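Local coordinates for MdbA protein (Corynebacterium matruchotii ATCC 14266, PDB 6BO0) that probably catalyses the formation of disulfide bonds in exported proteins, as a thiol-disulfide oxidoreductase of the DsbA family with a thioredoxin fold, at residues F9-E15 with T114-E119; E15-F19 with K64-E68; H89-T95 with I123-L129; N111-M115 with M135-L139. All blocks are in the same frame, centred on the assembly; numbering follows the deposited sequence. Where two conformers were deposited one is given.

From the N terminus, helix 9-12 meets the end of helix 106-118 in contact 1, closing a long loop that holds strands 20-24 to 72-78 and helices 51-68 and 89-103. The chain runs straight on through the shared E15 into contact 2, whose shorter loop, closed on helix 51-68, is nested inside that of contact 1. Contact 3 joins helix 89-103 to the turn before helix 129-138, closing a short helical loop, and it crosses both contact 1 and contact 4 along the chain. Contact 4 closes another, packing helix 106-118 against helix 129-138, its centre about 6 Å from that of contact 1. Contacts 2 and 3 lie about 26 Å apart between centres.

Contact 1. Residues F9-E15 with T114-E119; sequences FAETYNE and TMLMTE
F9, on helix 9-12, and Y13, the residue just past its end, bring their rings to the end of helix 106-118, which belongs to the helical part of this DsbA-like thioredoxin fold. F9 comes first. Its CD2 lies 3.8 Å from CG of M115, while its CZ reaches CD of E119 at 3.6 Å. The sulfur of M115 sits obliquely to the F9 ring, 5.1 Å from SD to the ring centroid, a Met-aromatic contact made possible by the bends of the methionine chain at chi2 and chi3. Y13, the first residue to leave helical geometry, carries most of the contact. The CB of M115 stands over the middle of its ring, 3.8 Å from the centroid and only 13° off the normal, which identifies a CH-pi contact on that face. T12 CG2 lies over the opposite face, so the ring is held between helix 9-12 and helix 106-118. T114 adds its methyl CG2 at 3.8 Å from CD1 of Y13. The polar link is the phenol of Y13, whose hydroxyl donates to E119. Folding of the glutamate chain at chi2 (-71°) brings the carboxylate back to the ring edge, and N122 holds its other oxygen. The ring and carboxylate planes are nearly perpendicular, 89° apart, and Y13 OH meets E119 OE2 at 2.6 Å on the anti side, somewhat out of the carboxylate plane. Farther along, E15 makes a looser approach: W110 is the bonded partner of both E15 OE2 and T114 OG1, which themselves come only to 4.3 Å of each other.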
loop_
_atom_site.group_PDB
_atom_site.type_symbol
_atom_site.label_atom_id
_atom_site.label_comp_id
_atom_site.label_asym_id
_atom_site.label_seq_id
_atom_site.Cartn_x
_atom_site.Cartn_y
_atom_site.Cartn_z
ATOM N N PHE A 9 2.808 -13.698 -12.482
ATOM C CA PHE A 9 3.022 -12.706 -11.481
ATOM C C PHE A 9 3.830 -13.300 -10.371
ATOM O O PHE A 9 4.514 -12.564 -9.715
ATOM C CB PHE A 9 1.661 -12.200 -10.921
ATOM C CG PHE A 9 0.936 -11.208 -11.812
ATOM C CD1 PHE A 9 1.422 -10.900 -13.090
ATOM C CD2 PHE A 9 -0.223 -10.598 -11.375
ATOM C CE1 PHE A 9 0.756 -9.998 -13.910
ATOM C CE2 PHE A 9 -0.905 -9.709 -12.202
ATOM C CZ PHE A 9 -0.410 -9.393 -13.457
ATOM N N ALA A 10 3.739 -14.623 -10.127
ATOM C CA ALA A 10 4.473 -15.218 -9.003
ATOM C C ALA A 10 5.996 -15.087 -9.180
ATOM O O ALA A 10 6.742 -15.045 -8.205
ATOM C CB ALA A 10 4.077 -16.682 -8.830
ATOM N N GLU A 11 6.434 -15.042 -10.435
ATOM C CA GLU A 11 7.848 -14.825 -10.767
ATOM C C GLU A 11 8.196 -13.348 -10.720
ATOM O O GLU A 11 9.293 -12.975 -10.336
ATOM C CB GLU A 11 8.181 -15.363 -12.171
ATOM C CG GLU A 11 7.929 -16.849 -12.390
ATOM C CD GLU A 11 8.096 -17.310 -13.855
ATOM O OE1 GLU A 11 8.290 -16.470 -14.776
ATOM O OE2 GLU A 11 8.036 -18.538 -14.106
ATOM N N THR A 12 7.259 -12.517 -11.138
ATOM C CA THR A 12 7.495 -11.096 -11.304
ATOM C C THR A 12 7.531 -10.341 -9.973
ATOM O O THR A 12 8.380 -9.465 -9.789
ATOM C CB THR A 12 6.430 -10.508 -12.262
ATOM O OG1 THR A 12 6.452 -11.253 -13.490
ATOM C CG2 THR A 12 6.701 -9.066 -12.588
ATOM N N TYR A 13 6.606 -10.685 -9.073
ATOM C CA TYR A 13 6.416 -9.996 -7.817
ATOM C C TYR A 13 6.764 -10.939 -6.679
ATOM O O TYR A 13 5.895 -11.484 -6.012
ATOM C CB TYR A 13 4.975 -9.474 -7.742
ATOM C CG TYR A 13 4.648 -8.584 -8.928
ATOM C CD1 TYR A 13 5.225 -7.333 -9.062
ATOM C CD2 TYR A 13 3.775 -9.008 -9.916
ATOM C CE1 TYR A 13 4.967 -6.533 -10.165
ATOM C CE2 TYR A 13 3.497 -8.210 -11.005
ATOM C CZ TYR A 13 4.095 -6.972 -11.127
ATOM O OH TYR A 13 3.818 -6.188 -12.225
ATOM N N ASN A 14 8.072 -11.118 -6.482
ATOM C CA ASN A 14 8.568 -12.149 -5.597
ATOM C C ASN A 14 9.767 -11.719 -4.793
ATOM O O ASN A 14 10.690 -12.495 -4.560
ATOM C CB ASN A 14 8.904 -13.411 -6.390
ATOM C CG ASN A 14 9.034 -14.627 -5.507
ATOM O OD1 ASN A 14 8.229 -14.855 -4.592
ATOM N ND2 ASN A 14 10.055 -15.416 -5.771
ATOM N N GLU A 15 9.738 -10.481 -4.349
ATOM C CA GLU A 15 10.776 -9.982 -3.475
ATOM C C GLU A 15 10.672 -10.550 -2.084
ATOM O O GLU A 15 9.585 -10.927 -1.637
ATOM C CB GLU A 15 10.658 -8.494 -3.363
ATOM C CG GLU A 15 10.979 -7.775 -4.640
ATOM C CD GLU A 15 10.977 -6.298 -4.385
ATOM O OE1 GLU A 15 11.973 -5.829 -3.804
ATOM O OE2 GLU A 15 9.950 -5.644 -4.696
ATOM N N THR A 114 3.188 -3.840 -4.740
ATOM C CA THR A 114 3.985 -3.591 -5.942
ATOM C C THR A 114 3.205 -3.968 -7.196
ATOM O O THR A 114 3.175 -3.223 -8.183
ATOM C CB THR A 114 5.319 -4.323 -5.899
ATOM O OG1 THR A 114 6.072 -3.858 -4.775
ATOM C CG2 THR A 114 6.115 -4.103 -7.193
ATOM N N MET A 115 2.587 -5.137 -7.169
ATOM C CA MET A 115 1.800 -5.585 -8.294
ATOM C C MET A 115 0.676 -4.604 -8.615
ATOM O O MET A 115 0.472 -4.235 -9.761
ATOM C CB MET A 115 1.296 -7.006 -8.017
ATOM C CG MET A 115 0.393 -7.593 -9.084
ATOM S SD MET A 115 -1.305 -7.046 -9.065
ATOM C CE MET A 115 -1.882 -7.716 -7.502
ATOM N N LEU A 116 -0.067 -4.177 -7.595
ATOM C CA LEU A 116 -1.205 -3.282 -7.861
ATOM C C LEU A 116 -0.750 -1.980 -8.486
ATOM O O LEU A 116 -1.410 -1.443 -9.382
ATOM C CB LEU A 116 -1.956 -2.967 -6.577
ATOM C CG LEU A 116 -2.797 -4.089 -5.941
ATOM C CD1 LEU A 116 -3.320 -3.609 -4.604
ATOM C CD2 LEU A 116 -3.930 -4.503 -6.835
ATOM N N MET A 117 0.360 -1.427 -8.004
ATOM C CA MET A 117 0.869 -0.179 -8.559
ATOM C C MET A 117 1.447 -0.392 -9.953
ATOM O O MET A 117 1.233 0.438 -10.846
ATOM C CB MET A 117 1.912 0.430 -7.615
ATOM C CG MET A 117 1.316 0.976 -6.337
ATOM S SD MET A 117 0.108 2.295 -6.659
ATOM C CE MET A 117 -0.097 2.962 -4.990
ATOM N N THR A 118 2.169 -1.487 -10.161
ATOM C CA THR A 118 2.820 -1.707 -11.457
ATOM C C THR A 118 1.812 -2.051 -12.550
ATOM O O THR A 118 1.905 -1.586 -13.689
ATOM C CB THR A 118 3.884 -2.797 -11.322
ATOM O OG1 THR A 118 4.834 -2.427 -10.308
ATOM C CG2 THR A 118 4.600 -3.030 -12.632
ATOM N N GLU A 119 0.832 -2.862 -12.191
ATOM C CA GLU A 119 -0.185 -3.298 -13.150
ATOM C C GLU A 119 -1.376 -2.364 -13.272
ATOM O O GLU A 119 -2.296 -2.653 -14.027
ATOM C CB GLU A 119 -0.691 -4.704 -12.799
ATOM C CG GLU A 119 0.402 -5.763 -12.733
ATOM C CD GLU A 119 0.982 -6.148 -14.072
ATOM O OE1 GLU A 119 0.338 -5.924 -15.114
ATOM O OE2 GLU A 119 2.108 -6.670 -14.058
#

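Contact 2. Residues E15-F19 with K64-E68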
loop_
_atom_site.group_PDB
_atom_site.type_symbol
_atom_site.label_atom_id
_atom_site.label_comp_id
_atom_site.label_asym_id
_atom_site.label_seq_id
_atom_site.Cartn_x
_atom_site.Cartn_y
_atom_site.Cartn_z
ATOM N N GLU A 15 9.738 -10.481 -4.349
ATOM C CA GLU A 15 10.776 -9.982 -3.475
ATOM C C GLU A 15 10.672 -10.550 -2.084
ATOM O O GLU A 15 9.585 -10.927 -1.637
ATOM C CB GLU A 15 10.658 -8.494 -3.363
ATOM C CG GLU A 15 10.979 -7.775 -4.640
ATOM C CD GLU A 15 10.977 -6.298 -4.385
ATOM O OE1 GLU A 15 11.973 -5.829 -3.804
ATOM O OE2 GLU A 15 9.950 -5.644 -4.696
ATOM N N THR A 16 11.822 -10.644 -1.419
ATOM C CA THR A 16 11.868 -11.014 -0.027
ATOM C C THR A 16 11.855 -9.772 0.805
ATOM O O THR A 16 12.301 -8.704 0.346
ATOM C CB THR A 16 13.161 -11.736 0.295
ATOM O OG1 THR A 16 14.259 -10.909 -0.126
ATOM C CG2 THR A 16 13.181 -13.083 -0.412
ATOM N N THR A 17 11.312 -9.869 2.003
ATOM C CA THR A 17 11.265 -8.746 2.923
ATOM C C THR A 17 11.843 -9.158 4.258
ATOM O O THR A 17 11.873 -10.352 4.610
ATOM C CB THR A 17 9.821 -8.257 3.118
ATOM O OG1 THR A 17 9.002 -9.335 3.559
ATOM C CG2 THR A 17 9.227 -7.723 1.783
ATOM N N ALA A 18 12.359 -8.174 4.981
ATOM C CA ALA A 18 12.870 -8.369 6.355
ATOM C C ALA A 18 12.324 -7.232 7.206
ATOM O O ALA A 18 13.077 -6.457 7.797
ATOM C CB ALA A 18 14.394 -8.428 6.412
ATOM N N PHE A 19 11.020 -7.212 7.357
ATOM C CA PHE A 19 10.362 -6.267 8.230
ATOM C C PHE A 19 8.981 -6.780 8.594
ATOM O O PHE A 19 8.537 -7.846 8.099
ATOM C CB PHE A 19 10.306 -4.856 7.630
ATOM C CG PHE A 19 9.702 -4.782 6.249
ATOM C CD1 PHE A 19 8.325 -4.815 6.045
ATOM C CD2 PHE A 19 10.520 -4.705 5.137
ATOM C CE1 PHE A 19 7.795 -4.747 4.766
ATOM C CE2 PHE A 19 9.994 -4.618 3.861
ATOM C CZ PHE A 19 8.621 -4.655 3.672
ATOM N N LYS A 64 12.463 0.102 0.739
ATOM C CA LYS A 64 12.560 -1.226 1.348
ATOM C C LYS A 64 13.824 -1.376 2.206
ATOM O O LYS A 64 13.795 -1.859 3.341
ATOM C CB LYS A 64 12.545 -2.281 0.272
ATOM C CG LYS A 64 12.473 -3.695 0.772
ATOM C CD LYS A 64 12.380 -4.627 -0.425
ATOM C CE LYS A 64 12.442 -6.074 -0.042
ATOM N NZ LYS A 64 13.829 -6.538 0.255
ATOM N N LYS A 65 14.930 -0.887 1.683
ATOM C CA LYS A 65 16.182 -0.975 2.413
ATOM C C LYS A 65 16.175 -0.123 3.678
ATOM O O LYS A 65 16.627 -0.569 4.738
ATOM C CB LYS A 65 17.346 -0.585 1.525
ATOM C CG LYS A 65 18.687 -0.684 2.262
ATOM C CD LYS A 65 19.901 -0.721 1.345
ATOM C CE LYS A 65 21.209 -0.624 2.129
ATOM N NZ LYS A 65 21.346 -1.677 3.165
ATOM N N LEU A 66 15.667 1.105 3.568
ATOM C CA LEU A 66 15.567 1.955 4.735
ATOM C C LEU A 66 14.715 1.300 5.826
ATOM O O LEU A 66 15.035 1.401 7.007
ATOM C CB LEU A 66 15.020 3.333 4.363
ATOM C CG LEU A 66 15.923 4.200 3.481
ATOM C CD1 LEU A 66 15.151 5.423 3.071
ATOM C CD2 LEU A 66 17.220 4.578 4.180
ATOM N N ILE A 67 13.615 0.650 5.434
ATOM C CA ILE A 67 12.776 -0.032 6.428
ATOM C C ILE A 67 13.562 -1.191 7.069
ATOM O O ILE A 67 13.658 -1.346 8.296
ATOM C CB ILE A 67 11.483 -0.596 5.805
ATOM C CG1 ILE A 67 10.595 0.518 5.236
ATOM C CG2 ILE A 67 10.675 -1.364 6.884
ATOM C CD1 ILE A 67 9.511 0.019 4.310
ATOM N N GLU A 68 14.144 -2.011 6.217
ATOM C CA GLU A 68 14.816 -3.196 6.724
ATOM C C GLU A 68 15.929 -2.827 7.705
ATOM O O GLU A 68 16.102 -3.466 8.757
ATOM C CB GLU A 68 15.359 -4.014 5.560
ATOM C CG GLU A 68 14.208 -4.699 4.821
ATOM C CD GLU A 68 14.595 -5.570 3.665
ATOM O OE1 GLU A 68 15.750 -5.508 3.224
ATOM O OE2 GLU A 68 13.711 -6.335 3.194
HETATM O O HOH W 1 15.904 -8.697 -0.742
HETATM O O HOH W 2 15.560 -6.141 8.898
#
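E68 and K64, on successive turns of helix 51-68, meet the backbone of the loop that leads from helix 9-12 into edge strand 20-24, joining that loop to a helix that packs through I67 on the sheet of the thioredoxin fold, at V72 and V74. In the first shell, A18 N donates to E68 OE2 at 2.9 Å, a bent bond with an N-H...O angle of 134°. E68 OE2 also accepts K64 NZ, 2.9 Å away, in a salt bridge within the helix. The two donors reach OE2 from opposite faces of the carboxylate plane, so this one atom joins the loop backbone to the helix. K64 runs extended to CE and bends at its last torsion, and its CD passes 3.6 Å from E15 OE1. F19 supplies the apolar part: I67 CG2 lies 3.6 Å from F19 CB, obliquely to the ring, whereas E68 CG meets the ring edge in plane, 3.7 Å from F19 CD2. F19 CG is placed between its backbone N and carbonyl carbon (chi1 54°), which turns the ring back so that T17 CB lies over one of its faces. The next shell positions these groups. E15 is held through OE2 by W110 and through its backbone N by N111. The strand side closes round the apolar pair, with L30 touching both F19 and I67. One water bridges T16 OG1 to K64, though its bond to the lysine is weak. A second water lies 2.7 Å from A18 O and 2.7 Å from E68 O, joining the two main chains.

Contact 3. Residues H89-T95 with I123-L129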
loop_
_atom_site.group_PDB
_atom_site.type_symbol
_atom_site.label_atom_id
_atom_site.label_comp_id
_atom_site.label_asym_id
_atom_site.label_seq_id
_atom_site.Cartn_x
_atom_site.Cartn_y
_atom_site.Cartn_z
ATOM N N HIS A 89 -12.286 0.801 -8.225
ATOM C CA HIS A 89 -11.000 0.173 -8.169
ATOM C C HIS A 89 -10.196 0.543 -6.935
ATOM O O HIS A 89 -9.520 -0.295 -6.327
ATOM C CB HIS A 89 -10.189 0.487 -9.425
ATOM C CG HIS A 89 -8.941 -0.310 -9.508
ATOM N ND1 HIS A 89 -8.952 -1.635 -9.895
ATOM C CD2 HIS A 89 -7.659 0.027 -9.239
ATOM C CE1 HIS A 89 -7.709 -2.079 -9.844
ATOM N NE2 HIS A 89 -6.910 -1.098 -9.440
ATOM N N SER A 90 -10.239 1.822 -6.566
ATOM C CA SER A 90 -9.432 2.239 -5.423
ATOM C C SER A 90 -9.858 1.529 -4.144
ATOM O O SER A 90 -9.024 1.136 -3.310
ATOM C CB SER A 90 -9.477 3.747 -5.226
ATOM O OG SER A 90 -9.015 4.423 -6.390
ATOM N N ASN A 91 -11.177 1.358 -3.990
ATOM C CA ASN A 91 -11.712 0.626 -2.854
ATOM C C ASN A 91 -11.439 -0.868 -2.935
ATOM O O ASN A 91 -11.088 -1.487 -1.919
ATOM C CB ASN A 91 -13.214 0.862 -2.740
ATOM C CG ASN A 91 -13.516 2.140 -1.979
ATOM O OD1 ASN A 91 -13.349 2.187 -0.758
ATOM N ND2 ASN A 91 -13.931 3.183 -2.685
ATOM N N LYS A 92 -11.621 -1.469 -4.097
ATOM C CA LYS A 92 -11.414 -2.923 -4.205
ATOM C C LYS A 92 -9.942 -3.284 -4.002
ATOM O O LYS A 92 -9.606 -4.174 -3.215
ATOM C CB LYS A 92 -11.957 -3.442 -5.525
ATOM C CG LYS A 92 -13.484 -3.297 -5.671
ATOM C CD LYS A 92 -13.955 -3.454 -7.103
ATOM C CE LYS A 92 -15.368 -2.962 -7.283
ATOM N NZ LYS A 92 -15.797 -3.077 -8.699
ATOM N N ALA A 93 -9.076 -2.608 -4.722
ATOM C CA ALA A 93 -7.641 -2.830 -4.571
ATOM C C ALA A 93 -7.180 -2.495 -3.162
ATOM O O ALA A 93 -6.403 -3.246 -2.572
ATOM C CB ALA A 93 -6.871 -2.024 -5.603
ATOM N N GLY A 94 -7.661 -1.367 -2.625
ATOM C CA GLY A 94 -7.276 -0.999 -1.292
ATOM C C GLY A 94 -7.741 -1.998 -0.252
ATOM O O GLY A 94 -6.992 -2.355 0.663
ATOM N N THR A 95 -8.979 -2.484 -0.386
ATOM C CA THR A 95 -9.482 -3.502 0.540
ATOM C C THR A 95 -8.648 -4.765 0.470
ATOM O O THR A 95 -8.325 -5.383 1.483
ATOM C CB THR A 95 -10.966 -3.794 0.236
ATOM O OG1 THR A 95 -11.747 -2.646 0.542
ATOM C CG2 THR A 95 -11.487 -4.936 1.078
ATOM N N ILE A 123 -5.124 -3.218 -14.990
ATOM C CA ILE A 123 -6.150 -3.806 -14.130
ATOM C C ILE A 123 -7.253 -2.847 -13.685
ATOM O O ILE A 123 -8.277 -3.302 -13.194
ATOM C CB ILE A 123 -5.518 -4.495 -12.891
ATOM C CG1 ILE A 123 -4.829 -3.517 -11.935
ATOM C CG2 ILE A 123 -4.575 -5.592 -13.330
ATOM C CD1 ILE A 123 -4.461 -4.130 -10.599
ATOM N N TRP A 124 -7.053 -1.537 -13.840
ATOM C CA TRP A 124 -8.001 -0.558 -13.318
ATOM C C TRP A 124 -9.385 -0.826 -13.869
ATOM O O TRP A 124 -9.589 -0.858 -15.086
ATOM C CB TRP A 124 -7.562 0.872 -13.655
ATOM C CG TRP A 124 -8.500 1.902 -13.121
ATOM C CD1 TRP A 124 -8.524 2.402 -11.872
ATOM C CD2 TRP A 124 -9.559 2.537 -13.819
ATOM N NE1 TRP A 124 -9.545 3.307 -11.722
ATOM C CE2 TRP A 124 -10.184 3.424 -12.920
ATOM C CE3 TRP A 124 -10.045 2.455 -15.124
ATOM C CZ2 TRP A 124 -11.273 4.214 -13.282
ATOM C CZ3 TRP A 124 -11.109 3.258 -15.481
ATOM C CH2 TRP A 124 -11.722 4.114 -14.558
ATOM N N GLY A 125 -10.320 -1.012 -12.948
ATOM C CA GLY A 125 -11.708 -1.232 -13.294
ATOM C C GLY A 125 -12.060 -2.613 -13.803
ATOM O O GLY A 125 -13.227 -2.869 -14.093
ATOM N N LYS A 126 -11.076 -3.502 -13.908
ATOM C CA LYS A 126 -11.247 -4.810 -14.499
ATOM C C LYS A 126 -11.180 -5.959 -13.521
ATOM O O LYS A 126 -11.301 -7.116 -13.930
ATOM C CB LYS A 126 -10.191 -5.020 -15.565
ATOM C CG LYS A 126 -10.362 -4.049 -16.707
ATOM C CD LYS A 126 -9.309 -4.184 -17.779
ATOM C CE LYS A 126 -9.547 -3.201 -18.921
ATOM N NZ LYS A 126 -8.263 -2.605 -19.366
ATOM N N LYS A 127 -11.028 -5.663 -12.229
ATOM C CA LYS A 127 -10.841 -6.705 -11.215
ATOM C C LYS A 127 -11.848 -6.524 -10.093
ATOM O O LYS A 127 -11.877 -5.490 -9.432
ATOM C CB LYS A 127 -9.420 -6.670 -10.638
ATOM C CG LYS A 127 -8.321 -6.904 -11.641
ATOM C CD LYS A 127 -8.365 -8.273 -12.265
ATOM C CE LYS A 127 -7.341 -8.363 -13.382
ATOM N NZ LYS A 127 -7.491 -9.638 -14.143
ATOM N N GLU A 128 -12.672 -7.541 -9.883
ATOM C CA GLU A 128 -13.530 -7.581 -8.727
ATOM C C GLU A 128 -12.742 -8.167 -7.549
ATOM O O GLU A 128 -11.631 -8.683 -7.732
ATOM C CB GLU A 128 -14.793 -8.389 -9.013
ATOM C CG GLU A 128 -15.648 -7.781 -10.119
ATOM C CD GLU A 128 -16.085 -6.350 -9.817
ATOM O OE1 GLU A 128 -16.424 -6.000 -8.671
ATOM O OE2 GLU A 128 -16.126 -5.566 -10.770
ATOM N N LEU A 129 -13.334 -8.132 -6.359
ATOM C CA LEU A 129 -12.661 -8.705 -5.209
ATOM C C LEU A 129 -12.283 -10.162 -5.440
ATOM O O LEU A 129 -11.214 -10.587 -5.011
ATOM C CB LEU A 129 -13.528 -8.562 -3.972
ATOM C CG LEU A 129 -13.574 -7.140 -3.410
ATOM C CD1 LEU A 129 -14.678 -7.051 -2.382
ATOM C CD2 LEU A 129 -12.244 -6.715 -2.800
HETATM O O HOH W 3 -11.332 -3.040 -10.526
#
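H89, at the start of helix 89-103, is turned flat against the backbone of W124 in the connection between helices 120-123 and 129-138 of the helical part of this DsbA-like fold. W124 CA stands 3.8 Å from the imidazole centroid and 12° off its normal, which makes a CH-pi contact over the face. A93 CB lies over the opposite face, offset toward the rim. The imidazole points toward the 123-129 connection because CG is anti to the backbone N. The indole is not stacked on it: the planes of H89 and the five-membered ring of W124 stand 57° apart, and W124 CD1 instead rests 3.5 Å from H89 CB. S48 touches both side chains, so the contact borders the loop carrying the oxidised C49, consistent with a place beside the active-site motif. At the imidazole edge lie the I123 CD1 methyl and a water, the latter 2.8 Å from H89 ND1 and donating to K127 O. One turn on, K92 extends past K127 O toward E128, whose chain folds at chi2 to present its carboxylate. L129 CD2 packs 3.7 Å from K92 O, and L132 of helix 129-138 touches the K92 side chain. The salt bridge is uneven: K92 NZ meets E128 OE1 at 3.0 Å, on the syn side and 28° out of the carboxylate plane, while its bond to E128 OE2 is weak at 3.3 Å.

Contact 4. Residues N111-M115 with M135-L139; sequences NFRTM and MAKIL
L139 CD1 and the F112 ring form the centre of the apolar packing between helix 106-118 and the end of helix 129-138, with L139 just after it; both helices belong to the helical part of the DsbA-like thioredoxin fold. The leucine methyl CD1 reaches in close to the helix backbone, 3.8 Å from F112 CA and 3.9 Å from N111 O. It also touches M115 CB, so one methyl branch touches N111, F112 and M115. F112, with CG anti to its backbone N (chi1 -166°), sends its ring edge to the neighbouring helix: CE1 lies 3.6 Å from A136 N and 3.8 Å from A136 CB, with the M135 backbone carbonyl carbon also near the ring plane. Over one face comes M115 CE, folded back over a ring of its own helix. Sulfur and methyl groups make the next layer. The side chains of M115 and M135 cross at about a right angle, and M135 CE sits 3.7 Å from M115 SD, with F9 of helix 9-12 touching both methionines. A96, A97 and I100 of helix 89-103 also touch the F112 ring. The polar part is mediated by one water. It accepts from N111 ND2 at 3.1 Å and donates to L139 O at 2.7 Å, while N111 OD1 takes the backbone N-H of E15. Direct contact between these two segments is thus apolar, resting on shape and close fit in a buried interface, and the water supplies a polar bridge to the L139 carbonyl.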
loop_
_atom_site.group_PDB
_atom_site.type_symbol
_atom_site.label_atom_id
_atom_site.label_comp_id
_atom_site.label_asym_id
_atom_site.label_seq_id
_atom_site.Cartn_x
_atom_site.Cartn_y
_atom_site.Cartn_z
ATOM N N ASN A 111 4.723 -7.496 -2.027
ATOM C CA ASN A 111 4.622 -7.917 -3.414
ATOM C C ASN A 111 3.257 -7.596 -4.038
ATOM O O ASN A 111 3.175 -7.209 -5.207
ATOM C CB ASN A 111 4.974 -9.394 -3.571
ATOM C CG ASN A 111 6.451 -9.649 -3.435
ATOM O OD1 ASN A 111 7.248 -9.003 -4.100
ATOM N ND2 ASN A 111 6.829 -10.563 -2.554
ATOM N N PHE A 112 2.187 -7.716 -3.253
ATOM C CA PHE A 112 0.850 -7.390 -3.737
ATOM C C PHE A 112 0.719 -5.894 -4.006
ATOM O O PHE A 112 0.163 -5.492 -5.030
ATOM C CB PHE A 112 -0.194 -7.881 -2.746
ATOM C CG PHE A 112 -1.596 -7.906 -3.284
ATOM C CD1 PHE A 112 -2.043 -8.975 -4.018
ATOM C CD2 PHE A 112 -2.475 -6.871 -3.031
ATOM C CE1 PHE A 112 -3.341 -9.026 -4.496
ATOM C CE2 PHE A 112 -3.791 -6.933 -3.473
ATOM C CZ PHE A 112 -4.202 -8.011 -4.219
ATOM N N ARG A 113 1.254 -5.077 -3.104
ATOM C CA ARG A 113 1.234 -3.625 -3.318
ATOM C C ARG A 113 2.009 -3.259 -4.577
ATOM O O ARG A 113 1.556 -2.432 -5.378
ATOM C CB ARG A 113 1.780 -2.892 -2.093
ATOM C CG ARG A 113 1.956 -1.405 -2.293
ATOM C CD ARG A 113 2.383 -0.683 -1.040
ATOM N NE ARG A 113 2.664 0.730 -1.317
ATOM C CZ ARG A 113 3.820 1.207 -1.762
ATOM N NH1 ARG A 113 4.863 0.421 -1.941
ATOM N NH2 ARG A 113 3.919 2.495 -2.057
ATOM N N THR A 114 3.188 -3.840 -4.740
ATOM C CA THR A 114 3.985 -3.591 -5.942
ATOM C C THR A 114 3.205 -3.968 -7.196
ATOM O O THR A 114 3.175 -3.223 -8.183
ATOM C CB THR A 114 5.319 -4.323 -5.899
ATOM O OG1 THR A 114 6.072 -3.858 -4.775
ATOM C CG2 THR A 114 6.115 -4.103 -7.193
ATOM N N MET A 115 2.587 -5.137 -7.169
ATOM C CA MET A 115 1.800 -5.585 -8.294
ATOM C C MET A 115 0.676 -4.604 -8.615
ATOM O O MET A 115 0.472 -4.235 -9.761
ATOM C CB MET A 115 1.296 -7.006 -8.017
ATOM C CG MET A 115 0.393 -7.593 -9.084
ATOM S SD MET A 115 -1.305 -7.046 -9.065
ATOM C CE MET A 115 -1.882 -7.716 -7.502
ATOM N N MET A 135 -5.353 -13.209 -7.416
ATOM C CA MET A 135 -3.996 -12.651 -7.530
ATOM C C MET A 135 -3.209 -12.804 -6.214
ATOM O O MET A 135 -2.027 -13.138 -6.200
ATOM C CB MET A 135 -4.080 -11.176 -7.973
ATOM C CG MET A 135 -4.677 -11.003 -9.365
ATOM S SD MET A 135 -5.242 -9.320 -9.652
ATOM C CE MET A 135 -4.039 -8.735 -10.800
ATOM N N ALA A 136 -3.912 -12.570 -5.116
ATOM C CA ALA A 136 -3.317 -12.734 -3.796
ATOM C C ALA A 136 -2.867 -14.170 -3.577
ATOM O O ALA A 136 -1.780 -14.420 -3.027
ATOM C CB ALA A 136 -4.295 -12.286 -2.703
ATOM N N LYS A 137 -3.691 -15.133 -4.013
ATOM C CA LYS A 137 -3.316 -16.542 -3.895
ATOM C C LYS A 137 -2.028 -16.830 -4.675
ATOM O O LYS A 137 -1.118 -17.489 -4.162
ATOM C CB LYS A 137 -4.447 -17.432 -4.372
ATOM C CG LYS A 137 -4.177 -18.926 -4.190
ATOM C CD LYS A 137 -5.373 -19.766 -4.587
ATOM C CE LYS A 137 -5.098 -21.250 -4.376
ATOM N NZ LYS A 137 -4.911 -21.588 -2.944
ATOM N N ILE A 138 -1.949 -16.324 -5.898
ATOM C CA ILE A 138 -0.773 -16.522 -6.730
ATOM C C ILE A 138 0.487 -15.947 -6.039
ATOM O O ILE A 138 1.581 -16.522 -6.140
ATOM C CB ILE A 138 -1.003 -15.905 -8.133
ATOM C CG1 ILE A 138 -2.061 -16.723 -8.916
ATOM C CG2 ILE A 138 0.291 -15.857 -8.939
ATOM C CD1 ILE A 138 -2.660 -16.007 -10.114
ATOM N N LEU A 139 0.319 -14.831 -5.321
ATOM C CA LEU A 139 1.429 -14.174 -4.620
ATOM C C LEU A 139 1.664 -14.705 -3.210
ATOM O O LEU A 139 2.441 -14.126 -2.469
ATOM C CB LEU A 139 1.243 -12.667 -4.618
ATOM C CG LEU A 139 1.310 -12.060 -6.020
ATOM C CD1 LEU A 139 1.278 -10.532 -5.870
ATOM C CD2 LEU A 139 2.515 -12.480 -6.829
HETATM O O HOH W 4 4.757 -12.808 -2.334
#